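Local coordinates for 373aa long hypothetical citrate synthase (Sulfolobus tokodaii, PDB 1VGP), which is of unestablished individual function but belongs to the largely helical citrate synthase family and forms an assembly of two chains, at residues A[218-223]-A[329-334]; A[224-229]-A[309-314]; A[269-274]-A[284-289]. All coordinates share one frame; numbering follows the deposited sequence.

Interaction 1 (A[218-223]-A[329-334]); sequences ANYEAL and AVFASA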
ATOM      1  N   ALA A 218      12.572 -12.544  -5.155  1.00 64.97           N
ATOM      2  CA  ALA A 218      12.285 -12.898  -3.762  1.00 66.68           C
ATOM      3  C   ALA A 218      11.669 -14.275  -3.689  1.00 66.45           C
ATOM      4  O   ALA A 218      10.588 -14.448  -3.125  1.00 65.35           O
ATOM      5  CB  ALA A 218      11.352 -11.864  -3.122  1.00 66.20           C
ATOM      6  N   ASN A 219      12.349 -15.260  -4.265  1.00 67.22           N
ATOM      7  CA  ASN A 219      11.763 -16.583  -4.393  1.00 69.41           C
ATOM      8  C   ASN A 219      12.281 -17.513  -3.327  1.00 69.75           C
ATOM      9  O   ASN A 219      11.530 -17.925  -2.437  1.00 72.24           O
ATOM     10  CB  ASN A 219      12.043 -17.129  -5.790  1.00 71.40           C
ATOM     11  CG  ASN A 219      11.125 -16.529  -6.832  1.00 73.71           C
ATOM     12  OD1 ASN A 219       9.904 -16.558  -6.690  1.00 75.34           O
ATOM     13  ND2 ASN A 219      11.714 -15.965  -7.890  1.00 76.76           N
ATOM     14  N   TYR A 220      13.569 -17.840  -3.402  1.00 66.80           N
ATOM     15  CA  TYR A 220      14.234 -18.583  -2.321  1.00 63.65           C
ATOM     16  C   TYR A 220      13.704 -20.006  -2.192  1.00 61.52           C
ATOM     17  O   TYR A 220      13.939 -20.679  -1.190  1.00 59.47           O
ATOM     18  CB  TYR A 220      14.056 -17.820  -1.006  1.00 61.64           C
ATOM     19  CG  TYR A 220      14.413 -16.365  -1.147  1.00 59.96           C
ATOM     20  CD1 TYR A 220      13.482 -15.369  -0.864  1.00 59.91           C
ATOM     21  CD2 TYR A 220      15.670 -15.983  -1.615  1.00 60.42           C
ATOM     22  CE1 TYR A 220      13.795 -14.023  -1.050  1.00 60.90           C
ATOM     23  CE2 TYR A 220      15.992 -14.650  -1.805  1.00 60.73           C
ATOM     24  CZ  TYR A 220      15.054 -13.672  -1.523  1.00 61.22           C
ATOM     25  OH  TYR A 220      15.367 -12.353  -1.725  1.00 61.67           O
ATOM     26  N   GLU A 221      12.998 -20.458  -3.226  1.00 59.83           N
ATOM     27  CA  GLU A 221      12.605 -21.854  -3.332  1.00 57.51           C
ATOM     28  C   GLU A 221      13.823 -22.666  -3.752  1.00 54.21           C
ATOM     29  O   GLU A 221      13.833 -23.894  -3.646  1.00 53.91           O
ATOM     30  CB  GLU A 221      11.481 -21.996  -4.363  1.00 60.85           C
ATOM     31  CG  GLU A 221      10.085 -21.835  -3.778  1.00 66.26           C
ATOM     32  CD  GLU A 221       9.534 -23.140  -3.215  1.00 71.00           C
ATOM     33  OE1 GLU A 221       8.644 -23.088  -2.333  1.00 73.16           O
ATOM     34  OE2 GLU A 221       9.993 -24.216  -3.658  1.00 72.97           O
ATOM     35  N   ALA A 222      14.853 -21.957  -4.211  1.00 50.37           N
ATOM     36  CA  ALA A 222      16.108 -22.551  -4.658  1.00 47.14           C
ATOM     37  C   ALA A 222      16.860 -23.264  -3.543  1.00 45.68           C
ATOM     38  O   ALA A 222      17.408 -24.349  -3.755  1.00 45.06           O
ATOM     39  CB  ALA A 222      17.001 -21.484  -5.275  1.00 47.00           C
ATOM     40  N   LEU A 223      16.897 -22.649  -2.363  1.00 45.50           N
ATOM     41  CA  LEU A 223      17.499 -23.274  -1.187  1.00 44.62           C
ATOM     42  C   LEU A 223      16.792 -24.587  -0.874  1.00 45.57           C
ATOM     43  O   LEU A 223      17.432 -25.586  -0.541  1.00 43.47           O
ATOM     44  CB  LEU A 223      17.389 -22.346   0.026  1.00 41.75           C
ATOM     45  CG  LEU A 223      18.551 -22.293   1.027  1.00 40.05           C
ATOM     46  CD1 LEU A 223      17.978 -22.059   2.415  1.00 37.33           C
ATOM     47  CD2 LEU A 223      19.367 -23.568   0.997  1.00 37.12           C
ATOM     48  N   ALA A 329      12.381  -9.992   3.653  1.00 29.67           N
ATOM     49  CA  ALA A 329      12.534  -8.792   4.476  1.00 27.55           C
ATOM     50  C   ALA A 329      13.936  -8.164   4.387  1.00 27.79           C
ATOM     51  O   ALA A 329      14.066  -6.940   4.448  1.00 25.09           O
ATOM     52  CB  ALA A 329      12.192  -9.121   5.922  1.00 27.78           C
ATOM     53  N   VAL A 330      14.973  -8.999   4.258  1.00 28.21           N
ATOM     54  CA  VAL A 330      16.328  -8.510   3.965  1.00 29.14           C
ATOM     55  C   VAL A 330      16.399  -7.905   2.554  1.00 30.48           C
ATOM     56  O   VAL A 330      17.059  -6.885   2.339  1.00 30.48           O
ATOM     57  CB  VAL A 330      17.390  -9.647   4.088  1.00 28.86           C
ATOM     58  CG1 VAL A 330      18.802  -9.075   3.958  1.00 24.74           C
ATOM     59  CG2 VAL A 330      17.238 -10.364   5.426  1.00 27.58           C
ATOM     60  N   PHE A 331      15.716  -8.541   1.606  1.00 30.81           N
ATOM     61  CA  PHE A 331      15.461  -7.958   0.296  1.00 31.84           C
ATOM     62  C   PHE A 331      14.909  -6.537   0.480  1.00 32.56           C
ATOM     63  O   PHE A 331      15.424  -5.566  -0.090  1.00 31.55           O
ATOM     64  CB  PHE A 331      14.448  -8.840  -0.442  1.00 35.82           C
ATOM     65  CG  PHE A 331      14.295  -8.535  -1.914  1.00 39.65           C
ATOM     66  CD1 PHE A 331      14.350  -7.234  -2.399  1.00 41.12           C
ATOM     67  CD2 PHE A 331      14.054  -9.569  -2.815  1.00 41.06           C
ATOM     68  CE1 PHE A 331      14.172  -6.964  -3.757  1.00 40.87           C
ATOM     69  CE2 PHE A 331      13.877  -9.307  -4.167  1.00 41.17           C
ATOM     70  CZ  PHE A 331      13.936  -8.000  -4.635  1.00 40.15           C
ATOM     71  N   ALA A 332      13.859  -6.424   1.290  1.00 31.59           N
ATOM     72  CA  ALA A 332      13.159  -5.154   1.476  1.00 30.76           C
ATOM     73  C   ALA A 332      14.094  -4.072   2.016  1.00 31.19           C
ATOM     74  O   ALA A 332      13.995  -2.896   1.624  1.00 29.90           O
ATOM     75  CB  ALA A 332      11.986  -5.350   2.417  1.00 28.36           C
ATOM     76  N   SER A 333      14.991  -4.473   2.916  1.00 30.14           N
ATOM     77  CA  SER A 333      15.984  -3.560   3.473  1.00 32.58           C
ATOM     78  C   SER A 333      16.737  -2.865   2.358  1.00 32.36           C
ATOM     79  O   SER A 333      16.984  -1.662   2.416  1.00 32.32           O
ATOM     80  CB  SER A 333      16.991  -4.316   4.339  1.00 35.06           C
ATOM     81  OG  SER A 333      16.462  -5.554   4.746  1.00 45.59           O
ATOM     82  N   ALA A 334      17.117  -3.639   1.351  1.00 31.77           N
ATOM     83  CA  ALA A 334      17.848  -3.092   0.221  1.00 31.59           C
ATOM     84  C   ALA A 334      16.904  -2.264  -0.644  1.00 31.43           C
ATOM     85  O   ALA A 334      17.192  -1.112  -0.969  1.00 30.54           O
ATOM     86  CB  ALA A 334      18.453  -4.220  -0.591  1.00 31.06           C
TER

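Interaction 2 (A[224-229]-A[309-314]); sequences KMFKEI and VDFFSS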
ATOM      1  N   LYS A 224      15.466 -24.565  -0.987  1.00 47.61           N
ATOM      2  CA  LYS A 224      14.630 -25.735  -0.737  1.00 50.16           C
ATOM      3  C   LYS A 224      14.987 -26.844  -1.718  1.00 49.60           C
ATOM      4  O   LYS A 224      15.129 -28.009  -1.337  1.00 47.29           O
ATOM      5  CB  LYS A 224      13.147 -25.369  -0.886  1.00 54.00           C
ATOM      6  CG  LYS A 224      12.197 -26.545  -0.708  1.00 62.30           C
ATOM      7  CD  LYS A 224      10.818 -26.283  -1.331  1.00 67.73           C
ATOM      8  CE  LYS A 224      10.180 -27.576  -1.887  1.00 70.25           C
ATOM      9  NZ  LYS A 224      10.657 -27.930  -3.272  1.00 69.12           N
ATOM     10  N   MET A 225      15.141 -26.469  -2.984  1.00 49.25           N
ATOM     11  CA  MET A 225      15.529 -27.420  -4.014  1.00 48.15           C
ATOM     12  C   MET A 225      16.887 -28.059  -3.725  1.00 48.18           C
ATOM     13  O   MET A 225      17.027 -29.281  -3.788  1.00 48.41           O
ATOM     14  CB  MET A 225      15.557 -26.730  -5.373  1.00 48.34           C
ATOM     15  CG  MET A 225      15.952 -27.649  -6.515  1.00 48.72           C
ATOM     16  SD  MET A 225      16.219 -26.731  -8.034  1.00 49.81           S
ATOM     17  CE  MET A 225      17.819 -26.062  -7.739  1.00 45.93           C
ATOM     18  N   PHE A 226      17.890 -27.241  -3.410  1.00 46.31           N
ATOM     19  CA  PHE A 226      19.200 -27.784  -3.058  1.00 46.58           C
ATOM     20  C   PHE A 226      19.062 -28.757  -1.890  1.00 45.90           C
ATOM     21  O   PHE A 226      19.761 -29.761  -1.820  1.00 43.56           O
ATOM     22  CB  PHE A 226      20.175 -26.669  -2.661  1.00 46.11           C
ATOM     23  CG  PHE A 226      20.380 -25.625  -3.719  1.00 45.35           C
ATOM     24  CD1 PHE A 226      20.350 -25.961  -5.067  1.00 43.45           C
ATOM     25  CD2 PHE A 226      20.608 -24.297  -3.361  1.00 43.87           C
ATOM     26  CE1 PHE A 226      20.543 -24.989  -6.044  1.00 43.42           C
ATOM     27  CE2 PHE A 226      20.801 -23.319  -4.327  1.00 43.23           C
ATOM     28  CZ  PHE A 226      20.767 -23.666  -5.674  1.00 42.66           C
ATOM     29  N   LYS A 227      18.164 -28.441  -0.965  1.00 47.25           N
ATOM     30  CA  LYS A 227      17.987 -29.268   0.213  1.00 48.61           C
ATOM     31  C   LYS A 227      17.429 -30.639  -0.155  1.00 49.21           C
ATOM     32  O   LYS A 227      17.960 -31.661   0.281  1.00 47.67           O
ATOM     33  CB  LYS A 227      17.066 -28.569   1.224  1.00 50.54           C
ATOM     34  CG  LYS A 227      17.808 -27.637   2.198  1.00 53.21           C
ATOM     35  CD  LYS A 227      16.866 -26.643   2.881  1.00 53.62           C
ATOM     36  CE  LYS A 227      17.577 -25.842   3.966  1.00 54.16           C
ATOM     37  NZ  LYS A 227      18.444 -26.709   4.815  1.00 56.30           N
ATOM     38  N   GLU A 228      16.376 -30.675  -0.970  1.00 49.36           N
ATOM     39  CA  GLU A 228      15.744 -31.952  -1.262  1.00 51.63           C
ATOM     40  C   GLU A 228      16.524 -32.824  -2.243  1.00 52.84           C
ATOM     41  O   GLU A 228      16.471 -34.049  -2.156  1.00 54.47           O
ATOM     42  CB  GLU A 228      14.298 -31.754  -1.730  1.00 53.79           C
ATOM     43  CG  GLU A 228      14.085 -30.910  -2.958  1.00 60.65           C
ATOM     44  CD  GLU A 228      12.608 -30.624  -3.193  1.00 64.90           C
ATOM     45  OE1 GLU A 228      11.951 -30.075  -2.276  1.00 67.21           O
ATOM     46  OE2 GLU A 228      12.097 -30.947  -4.290  1.00 66.62           O
ATOM     47  N   ILE A 229      17.269 -32.213  -3.160  1.00 53.25           N
ATOM     48  CA  ILE A 229      18.365 -32.942  -3.804  1.00 54.06           C
ATOM     49  C   ILE A 229      19.378 -33.259  -2.717  1.00 56.46           C
ATOM     50  O   ILE A 229      20.001 -32.359  -2.167  1.00 61.94           O
ATOM     51  CB  ILE A 229      19.071 -32.104  -4.881  1.00 52.59           C
ATOM     52  CG1 ILE A 229      18.045 -31.436  -5.805  1.00 52.26           C
ATOM     53  CG2 ILE A 229      20.009 -32.989  -5.683  1.00 50.46           C
ATOM     54  CD1 ILE A 229      18.641 -30.402  -6.741  1.00 48.11           C
ATOM     55  N   VAL A 309      19.636 -13.973  -9.698  1.00 32.10           N
ATOM     56  CA  VAL A 309      20.163 -13.624  -8.389  1.00 32.52           C
ATOM     57  C   VAL A 309      19.643 -14.533  -7.274  1.00 32.15           C
ATOM     58  O   VAL A 309      20.394 -14.882  -6.369  1.00 28.83           O
ATOM     59  CB  VAL A 309      19.850 -12.154  -8.040  1.00 32.95           C
ATOM     60  CG1 VAL A 309      18.362 -11.969  -7.846  1.00 32.08           C
ATOM     61  CG2 VAL A 309      20.611 -11.749  -6.792  1.00 29.65           C
ATOM     62  N   ASP A 310      18.370 -14.916  -7.343  1.00 34.84           N
ATOM     63  CA  ASP A 310      17.763 -15.770  -6.317  1.00 37.71           C
ATOM     64  C   ASP A 310      18.489 -17.100  -6.171  1.00 38.41           C
ATOM     65  O   ASP A 310      18.495 -17.703  -5.099  1.00 40.61           O
ATOM     66  CB  ASP A 310      16.290 -16.058  -6.637  1.00 37.33           C
ATOM     67  CG  ASP A 310      15.441 -14.793  -6.687  1.00 38.27           C
ATOM     68  OD1 ASP A 310      14.439 -14.791  -7.439  1.00 38.29           O
ATOM     69  OD2 ASP A 310      15.774 -13.807  -5.986  1.00 36.58           O
ATOM     70  N   PHE A 311      19.099 -17.558  -7.256  1.00 39.12           N
ATOM     71  CA  PHE A 311      19.779 -18.846  -7.270  1.00 38.63           C
ATOM     72  C   PHE A 311      20.918 -18.910  -6.258  1.00 38.71           C
ATOM     73  O   PHE A 311      21.156 -19.948  -5.654  1.00 39.45           O
ATOM     74  CB  PHE A 311      20.318 -19.130  -8.668  1.00 36.85           C
ATOM     75  CG  PHE A 311      20.874 -20.510  -8.833  1.00 33.89           C
ATOM     76  CD1 PHE A 311      22.231 -20.749  -8.652  1.00 32.35           C
ATOM     77  CD2 PHE A 311      20.043 -21.574  -9.172  1.00 30.86           C
ATOM     78  CE1 PHE A 311      22.763 -22.030  -8.811  1.00 30.53           C
ATOM     79  CE2 PHE A 311      20.566 -22.864  -9.331  1.00 29.40           C
ATOM     80  CZ  PHE A 311      21.932 -23.089  -9.150  1.00 27.78           C
ATOM     81  N   PHE A 312      21.626 -17.806  -6.073  1.00 38.80           N
ATOM     82  CA  PHE A 312      22.697 -17.788  -5.099  1.00 39.47           C
ATOM     83  C   PHE A 312      22.324 -17.012  -3.844  1.00 40.89           C
ATOM     84  O   PHE A 312      22.856 -17.281  -2.765  1.00 43.62           O
ATOM     85  CB  PHE A 312      23.967 -17.200  -5.710  1.00 39.60           C
ATOM     86  CG  PHE A 312      24.569 -18.050  -6.791  1.00 39.13           C
ATOM     87  CD1 PHE A 312      24.559 -17.618  -8.118  1.00 37.66           C
ATOM     88  CD2 PHE A 312      25.163 -19.271  -6.489  1.00 36.83           C
ATOM     89  CE1 PHE A 312      25.135 -18.385  -9.123  1.00 36.50           C
ATOM     90  CE2 PHE A 312      25.740 -20.045  -7.482  1.00 36.35           C
ATOM     91  CZ  PHE A 312      25.728 -19.600  -8.805  1.00 37.06           C
ATOM     92  N   SER A 313      21.415 -16.053  -3.969  1.00 40.91           N
ATOM     93  CA  SER A 313      21.099 -15.187  -2.836  1.00 42.61           C
ATOM     94  C   SER A 313      20.550 -15.989  -1.648  1.00 42.74           C
ATOM     95  O   SER A 313      20.720 -15.595  -0.489  1.00 42.77           O
ATOM     96  CB  SER A 313      20.103 -14.091  -3.255  1.00 41.42           C
ATOM     97  OG  SER A 313      18.771 -14.562  -3.256  1.00 47.05           O
ATOM     98  N   SER A 314      19.913 -17.121  -1.930  1.00 40.91           N
ATOM     99  CA  SER A 314      19.326 -17.927  -0.866  1.00 41.79           C
ATOM    100  C   SER A 314      20.351 -18.806  -0.146  1.00 41.00           C
ATOM    101  O   SER A 314      20.168 -19.157   1.020  1.00 40.11           O
ATOM    102  CB  SER A 314      18.196 -18.796  -1.424  1.00 43.56           C
ATOM    103  OG  SER A 314      18.581 -19.428  -2.629  1.00 50.37           O
TER

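Interaction 3 (A[269-274]-A[284-289]); sequences QYAKLL and TLYQIA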
ATOM      1  N   GLN A 269      30.327 -15.515  -6.341  1.00 36.45           N
ATOM      2  CA  GLN A 269      31.657 -15.587  -5.755  1.00 37.56           C
ATOM      3  C   GLN A 269      31.546 -15.652  -4.238  1.00 34.37           C
ATOM      4  O   GLN A 269      32.336 -16.332  -3.583  1.00 35.60           O
ATOM      5  CB  GLN A 269      32.499 -14.379  -6.185  1.00 40.44           C
ATOM      6  CG  GLN A 269      32.016 -13.046  -5.594  1.00 46.66           C
ATOM      7  CD  GLN A 269      32.865 -11.846  -6.012  1.00 46.87           C
ATOM      8  OE1 GLN A 269      33.989 -11.645  -5.512  1.00 45.80           O
ATOM      9  NE2 GLN A 269      32.328 -11.038  -6.928  1.00 46.20           N
ATOM     10  N   TYR A 270      30.554 -14.959  -3.682  1.00 31.71           N
ATOM     11  CA  TYR A 270      30.377 -14.909  -2.222  1.00 31.38           C
ATOM     12  C   TYR A 270      29.627 -16.124  -1.686  1.00 30.17           C
ATOM     13  O   TYR A 270      29.879 -16.575  -0.570  1.00 28.21           O
ATOM     14  CB  TYR A 270      29.638 -13.628  -1.810  1.00 30.15           C
ATOM     15  CG  TYR A 270      30.404 -12.358  -2.124  1.00 32.35           C
ATOM     16  CD1 TYR A 270      30.083 -11.586  -3.247  1.00 28.74           C
ATOM     17  CD2 TYR A 270      31.495 -11.964  -1.348  1.00 29.86           C
ATOM     18  CE1 TYR A 270      30.830 -10.470  -3.588  1.00 27.50           C
ATOM     19  CE2 TYR A 270      32.249 -10.840  -1.689  1.00 27.46           C
ATOM     20  CZ  TYR A 270      31.917 -10.105  -2.804  1.00 27.44           C
ATOM     21  OH  TYR A 270      32.673  -9.013  -3.157  1.00 31.86           O
ATOM     22  N   ALA A 271      28.706 -16.651  -2.486  1.00 30.69           N
ATOM     23  CA  ALA A 271      28.045 -17.899  -2.144  1.00 31.41           C
ATOM     24  C   ALA A 271      29.131 -18.959  -1.973  1.00 31.62           C
ATOM     25  O   ALA A 271      29.223 -19.633  -0.953  1.00 31.46           O
ATOM     26  CB  ALA A 271      27.088 -18.297  -3.254  1.00 28.15           C
ATOM     27  N   LYS A 272      29.968 -19.069  -2.992  1.00 32.20           N
ATOM     28  CA  LYS A 272      31.077 -19.998  -2.996  1.00 32.43           C
ATOM     29  C   LYS A 272      32.046 -19.768  -1.828  1.00 34.79           C
ATOM     30  O   LYS A 272      32.406 -20.719  -1.133  1.00 36.36           O
ATOM     31  CB  LYS A 272      31.797 -19.877  -4.325  1.00 29.33           C
ATOM     32  CG  LYS A 272      32.860 -20.912  -4.573  1.00 29.01           C
ATOM     33  CD  LYS A 272      33.542 -20.626  -5.900  1.00 26.71           C
ATOM     34  CE  LYS A 272      34.264 -21.838  -6.432  1.00 29.83           C
ATOM     35  NZ  LYS A 272      35.731 -21.619  -6.502  1.00 33.27           N
ATOM     36  N   LEU A 273      32.470 -18.523  -1.602  1.00 35.06           N
ATOM     37  CA  LEU A 273      33.435 -18.244  -0.534  1.00 34.76           C
ATOM     38  C   LEU A 273      32.869 -18.590   0.838  1.00 34.19           C
ATOM     39  O   LEU A 273      33.509 -19.289   1.619  1.00 34.59           O
ATOM     40  CB  LEU A 273      33.856 -16.773  -0.534  1.00 35.09           C
ATOM     41  CG  LEU A 273      35.335 -16.478  -0.205  1.00 34.43           C
ATOM     42  CD1 LEU A 273      35.475 -15.013   0.175  1.00 34.65           C
ATOM     43  CD2 LEU A 273      35.838 -17.368   0.917  1.00 34.22           C
ATOM     44  N   LEU A 274      31.672 -18.093   1.125  1.00 34.13           N
ATOM     45  CA  LEU A 274      31.023 -18.345   2.405  1.00 33.65           C
ATOM     46  C   LEU A 274      30.860 -19.846   2.637  1.00 33.99           C
ATOM     47  O   LEU A 274      31.211 -20.367   3.702  1.00 33.42           O
ATOM     48  CB  LEU A 274      29.649 -17.674   2.439  1.00 32.79           C
ATOM     49  CG  LEU A 274      29.639 -16.147   2.556  1.00 32.76           C
ATOM     50  CD1 LEU A 274      28.221 -15.603   2.378  1.00 30.83           C
ATOM     51  CD2 LEU A 274      30.189 -15.756   3.908  1.00 32.60           C
ATOM     52  N   THR A 284      27.932 -28.513   1.149  1.00 40.84           N
ATOM     53  CA  THR A 284      27.391 -29.522   0.252  1.00 41.51           C
ATOM     54  C   THR A 284      26.222 -28.953  -0.546  1.00 39.52           C
ATOM     55  O   THR A 284      26.064 -29.259  -1.721  1.00 40.12           O
ATOM     56  CB  THR A 284      26.957 -30.799   1.021  1.00 42.36           C
ATOM     57  OG1 THR A 284      26.163 -30.433   2.156  1.00 46.97           O
ATOM     58  CG2 THR A 284      28.187 -31.574   1.507  1.00 42.32           C
ATOM     59  N   LEU A 285      25.421 -28.097   0.078  1.00 38.12           N
ATOM     60  CA  LEU A 285      24.408 -27.355  -0.664  1.00 39.43           C
ATOM     61  C   LEU A 285      25.014 -26.612  -1.846  1.00 40.81           C
ATOM     62  O   LEU A 285      24.468 -26.619  -2.953  1.00 42.34           O
ATOM     63  CB  LEU A 285      23.725 -26.330   0.226  1.00 38.15           C
ATOM     64  CG  LEU A 285      22.755 -26.804   1.313  1.00 39.79           C
ATOM     65  CD1 LEU A 285      22.278 -25.571   2.078  1.00 38.55           C
ATOM     66  CD2 LEU A 285      21.580 -27.553   0.707  1.00 38.52           C
ATOM     67  N   TYR A 286      26.140 -25.945  -1.603  1.00 39.97           N
ATOM     68  CA  TYR A 286      26.760 -25.172  -2.660  1.00 39.17           C
ATOM     69  C   TYR A 286      27.211 -26.105  -3.780  1.00 40.28           C
ATOM     70  O   TYR A 286      27.075 -25.783  -4.967  1.00 39.84           O
ATOM     71  CB  TYR A 286      27.950 -24.372  -2.134  1.00 38.21           C
ATOM     72  CG  TYR A 286      28.576 -23.547  -3.227  1.00 37.04           C
ATOM     73  CD1 TYR A 286      29.771 -23.938  -3.819  1.00 34.76           C
ATOM     74  CD2 TYR A 286      27.903 -22.444  -3.761  1.00 36.35           C
ATOM     75  CE1 TYR A 286      30.281 -23.264  -4.930  1.00 35.79           C
ATOM     76  CE2 TYR A 286      28.402 -21.763  -4.872  1.00 36.31           C
ATOM     77  CZ  TYR A 286      29.590 -22.186  -5.452  1.00 35.90           C
ATOM     78  OH  TYR A 286      30.069 -21.563  -6.577  1.00 37.44           O
ATOM     79  N   GLN A 287      27.736 -27.268  -3.402  1.00 40.58           N
ATOM     80  CA  GLN A 287      28.137 -28.262  -4.389  1.00 41.08           C
ATOM     81  C   GLN A 287      26.949 -28.727  -5.221  1.00 40.46           C
ATOM     82  O   GLN A 287      27.072 -28.889  -6.433  1.00 41.31           O
ATOM     83  CB  GLN A 287      28.789 -29.462  -3.708  1.00 41.23           C
ATOM     84  CG  GLN A 287      29.948 -29.106  -2.795  1.00 42.77           C
ATOM     85  CD  GLN A 287      30.812 -30.310  -2.453  1.00 43.10           C
ATOM     86  OE1 GLN A 287      31.783 -30.600  -3.142  1.00 39.53           O
ATOM     87  NE2 GLN A 287      30.458 -31.014  -1.381  1.00 43.97           N
ATOM     88  N   ILE A 288      25.808 -28.946  -4.563  1.00 40.69           N
ATOM     89  CA  ILE A 288      24.536 -29.215  -5.247  1.00 39.83           C
ATOM     90  C   ILE A 288      24.297 -28.148  -6.303  1.00 38.42           C
ATOM     91  O   ILE A 288      24.009 -28.445  -7.464  1.00 35.81           O
ATOM     92  CB  ILE A 288      23.314 -29.152  -4.282  1.00 42.43           C
ATOM     93  CG1 ILE A 288      23.521 -30.061  -3.061  1.00 41.87           C
ATOM     94  CG2 ILE A 288      22.045 -29.531  -5.030  1.00 42.90           C
ATOM     95  CD1 ILE A 288      23.619 -31.502  -3.387  1.00 42.30           C
ATOM     96  N   ALA A 289      24.412 -26.897  -5.869  1.00 38.83           N
ATOM     97  CA  ALA A 289      24.040 -25.736  -6.669  1.00 39.59           C
ATOM     98  C   ALA A 289      24.892 -25.606  -7.938  1.00 40.04           C
ATOM     99  O   ALA A 289      24.385 -25.272  -9.012  1.00 39.64           O
ATOM    100  CB  ALA A 289      24.164 -24.477  -5.813  1.00 38.66           C
TER

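Interaction 1 (A[218-223]-A[329-334])
The phenol oxygen of Tyr220 reaches across to Phe331, with OH 3.3 Å from the ring carbon CD2 and rather farther from CB of the same residue. This is packing of a hydroxyl against hydrocarbon, not a polar bond. In this largely helical citrate synthase fold, the loop leading into helix 221-228 packs against a ring of helix 327-346, that of Phe331. Tyr220 has CG anti to its carbonyl carbon (chi1 -49°), which carries the phenol toward the second helix. Phe331 sends its own CG opposite the backbone nitrogen (chi1 -168°). The two side chains cross at about a right angle. CD2 of Phe331 arrives at the edge of the Tyr220 ring, close to its plane, whereas OH approaches the Phe331 ring obliquely. Both Ala218 and Tyr220 have positive phi, and this left-handed course of the loop accompanies the turn that directs their side chains to the same phenylalanine.

Behind the ring, helix 327-346 is regular: Ser333 N donates to Ala329 O at 3.0 Å. The serine hydroxyl lies near the carbonyls of both Ala329 and Val330. Other rings close round the pair, His177 meeting Phe331 edge-to-face and Phe327 doing the same with Tyr220. Ala218 is the other residue of its segment to meet Phe331, its backbone N 3.6 Å from Phe331 CE2 and its methyl CB set against the CD2–CE2 bond, 3.6 Å from Phe331 CD2.

Interaction 2 (A[224-229]-A[309-314])
Two different first torsions bring Phe226 and Phe311 together. In Phe226, CG stands opposite the carbonyl carbon (chi1 -58°), so that the ring leaves helix 221-228 straight toward its partner. In Phe311, CG is trans to the backbone nitrogen (chi1 -172°), which carries the ring out from helix 309-319 so that one face meets Phe226. The result is a T-shaped (edge-to-face) pair, with ring centroids 5.2 Å apart and planes at 84°. Phe226 CZ is the leading atom. It comes down over one face of Phe311, displaced toward the rim, and lies 3.7 Å from Phe311 CZ.

The same edge of Phe226 has a second neighbour, the backbone carbonyl of Phe311. Phe226 CE2 is 3.6 Å from Phe311 O, which sits near the plane of the Phe226 ring. A carbonyl oxygen facing the slightly positive rim of an aromatic ring is consistent with a weakly favourable electrostatic contact. The example shows how one phenylalanine can present both a ring face and a main-chain oxygen to a single incoming edge. Phe312 extends the aromatic cluster within its own helix: Phe311 CD1 lies 3.6 Å above the centre of the Phe312 ring.

Polar links run along each helix instead. Ser314 OG donates to Asp310 O at 3.0 Å, nearly along the C=O axis, and Lys224 NZ forms a 2.7 Å salt bridge with Glu228 OE1, met from above the carboxylate plane. Helix 281-300 borders the pair, Leu285 and Ala289 resting on Phe226. Phe252 meets the Phe311 ring nearly perpendicularly, and helix 235-244 covers the far end of helix 221-228 through Ile229.

Interaction 3 (A[269-274]-A[284-289])
A helical hairpin, made of helices 262-278 and 281-300, is packed together here by Tyr286 lying against Lys272 and Ala271. The two helices follow each other after a very short link and run in roughly opposite directions, and the CA atoms of Lys272 and Tyr286 come within 6.7 Å. The tyrosine does most of the work. With CG anti to the backbone nitrogen (chi1 -179°), its ring crosses to the neighbouring helix and turns one face to the main chain there. Lys272 CA sits over that face in a CH-pi contact, 3.7 Å from the centroid of the Tyr286 ring and 17° off its normal, somewhat toward the rim.

Side-chain carbons continue the cover. Lys272 CB is 3.3 Å from Tyr286 OH, and Lys272 CG is 3.5 Å from Tyr286 CE1, so the aliphatic start of the lysine lies over the phenol end of the ring. Beyond this the chain leads away and bends only at its last torsion, in keeping with its exposed position. Ala271 CB, 4.0 Å from Tyr286 CE2, approaches the ring obliquely.

Lys268 and Ala275 of the same helix also touch the tyrosine. Together with Ala271 and Lys272 they give the i, i+3, i+4, i+7 spacing of a knobs-into-holes site, and in this citrate synthase fold Tyr286 sits as a knob over these four residues of helix 262-278. The hydroxyl does not go without a polar partner, since Tyr286 OH is hydrogen-bonded to Glu290 OE1, one turn farther along its own helix. Ala271 is buried, and its methyl group also touches Phe312 and Val316 of helix 309-319.

In the fold
Along the chain the contacts are enclosed one within another: 269-274 with 284-289 is innermost, interaction 2 spans it, and interaction 1 spans both. Interactions 1 and 2 share helix 221-228 and have centres 11 Å apart; Asn219 ND2 and Asp310 OD1, 3.0 Å apart, probably form a hydrogen bond joining them. Interactions 2 and 3 lie 10 Å apart between centres, meeting where Phe226 CZ packs 3.5 Å from Ala289 CB. The centre of interaction 1 is 6 Å from the centre of the chain and that of interaction 3 about 21 Å: the contacts step outward from near the chain centre, through helices 221-228 and 309-319, to the hairpin 262-278/281-300.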